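Local coordinates for neural cell adhesion molecule 1, 140 kDa isoform (Homo sapiens, PDB 2E3V), which is a cell-surface glycoprotein of the immunoglobulin superfamily that probably mediates cell-cell adhesion, notably among neural cells, seen here as its first fibronectin type III domain, at residues W45-V48 and G49-V52. Numbering follows the deposited sequence.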
loop_
_atom_site.group_PDB
_atom_site.type_symbol
_atom_site.label_atom_id
_atom_site.label_comp_id
_atom_site.label_asym_id
_atom_site.label_seq_id
_atom_site.Cartn_x
_atom_site.Cartn_y
_atom_site.Cartn_z
ATOM N N TRP A 45 4.636 -3.822 3.811
ATOM C CA TRP A 45 4.303 -3.303 5.132
ATOM C C TRP A 45 5.049 -4.110 6.188
ATOM O O TRP A 45 5.469 -5.243 5.943
ATOM C CB TRP A 45 2.785 -3.307 5.379
ATOM C CG TRP A 45 2.184 -4.686 5.334
ATOM C CD1 TRP A 45 1.910 -5.505 6.398
ATOM C CD2 TRP A 45 1.826 -5.418 4.158
ATOM N NE1 TRP A 45 1.390 -6.699 5.949
ATOM C CE2 TRP A 45 1.327 -6.668 4.580
ATOM C CE3 TRP A 45 1.875 -5.133 2.782
ATOM C CZ2 TRP A 45 0.879 -7.640 3.675
ATOM C CZ3 TRP A 45 1.424 -6.097 1.886
ATOM C CH2 TRP A 45 0.935 -7.335 2.339
ATOM N N ARG A 46 5.229 -3.507 7.350
ATOM C CA ARG A 46 5.971 -4.140 8.415
ATOM C C ARG A 46 5.597 -3.528 9.747
ATOM O O ARG A 46 5.585 -2.298 9.899
ATOM C CB ARG A 46 7.466 -3.975 8.160
ATOM C CG ARG A 46 8.342 -4.649 9.170
ATOM C CD ARG A 46 9.793 -4.413 8.823
ATOM N NE ARG A 46 10.171 -3.008 8.984
ATOM C CZ ARG A 46 11.397 -2.536 8.776
ATOM N NH1 ARG A 46 12.371 -3.356 8.392
ATOM N NH2 ARG A 46 11.649 -1.247 8.960
ATOM N N ALA A 47 5.296 -4.399 10.703
ATOM C CA ALA A 47 4.922 -3.988 12.045
ATOM C C ALA A 47 6.111 -3.478 12.837
ATOM O O ALA A 47 7.263 -3.878 12.602
ATOM C CB ALA A 47 4.270 -5.147 12.795
ATOM N N VAL A 48 5.807 -2.589 13.773
ATOM C CA VAL A 48 6.745 -2.184 14.801
ATOM C C VAL A 48 7.288 -3.462 15.448
ATOM O O VAL A 48 6.519 -4.348 15.838
ATOM C CB VAL A 48 6.024 -1.297 15.848
ATOM C CG1 VAL A 48 6.656 -1.408 17.222
ATOM C CG2 VAL A 48 5.968 0.146 15.375
ATOM N N GLY A 49 8.612 -3.564 15.517
ATOM C CA GLY A 49 9.269 -4.722 16.113
ATOM C C GLY A 49 9.723 -5.782 15.123
ATOM O O GLY A 49 10.413 -6.724 15.505
ATOM N N GLU A 50 9.338 -5.640 13.857
ATOM C CA GLU A 50 9.720 -6.615 12.829
ATOM C C GLU A 50 10.853 -6.090 11.939
ATOM O O GLU A 50 11.098 -4.883 11.880
ATOM C CB GLU A 50 8.511 -7.024 11.974
ATOM C CG GLU A 50 7.353 -7.685 12.742
ATOM C CD GLU A 50 7.673 -9.081 13.267
ATOM O OE1 GLU A 50 8.467 -9.814 12.630
ATOM O OE2 GLU A 50 7.112 -9.452 14.324
ATOM N N GLU A 51 11.547 -7.009 11.270
ATOM C CA GLU A 51 12.622 -6.663 10.339
ATOM C C GLU A 51 12.213 -6.931 8.894
ATOM O O GLU A 51 12.570 -6.175 7.989
ATOM C CB GLU A 51 13.912 -7.432 10.656
ATOM C CG GLU A 51 14.590 -7.068 11.984
ATOM C CD GLU A 51 15.070 -5.619 12.056
ATOM O OE1 GLU A 51 15.304 -5.132 13.184
ATOM O OE2 GLU A 51 15.223 -4.965 11.001
ATOM N N VAL A 52 11.447 -7.997 8.688
ATOM C CA VAL A 52 11.028 -8.401 7.353
ATOM C C VAL A 52 9.739 -7.690 6.926
ATOM O O VAL A 52 8.791 -7.553 7.707
ATOM C CB VAL A 52 10.873 -9.943 7.248
ATOM C CG1 VAL A 52 10.454 -10.368 5.835
ATOM C CG2 VAL A 52 12.176 -10.641 7.636
#
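R46 reaches across to the returning arm of the loop and gives an N-H to the backbone of E51. The bond runs from R46 NH1 to E51 O, 2.9 Å, with an N-H...O angle of 157°. The oxygen sits at the guanidinium edge, almost in its plane, but the donor lies above the carbonyl plane of E51. R46 runs out extended before a bend at chi3 (68°) turns the guanidinium to this carbonyl. E50 O lies over one guanidinium face, 3.6 Å from R46 NE, and is not hydrogen-bonded to it. Residues 45-52 form the end of strand 38-47 and most of the loop to strand 54-59, the C-C' connection of the fibronectin type III sandwich. Backbone bonds tie W45 to H54, R46 to A81 and V48 to T79. A type II turn from A47 to E50 reverses the chain. E50 N closes it by donating to A47 O at 3.0 Å. G49 takes the positive phi of this turn (97°). E50 lies against the strand side chains, its CB 3.7 Å from R46 CG and its CG 4.0 Å from A47 CB. E51 OE2 stands 4.2 Å from R46 NH1, well out of the guanidinium plane, so probably only charge acts.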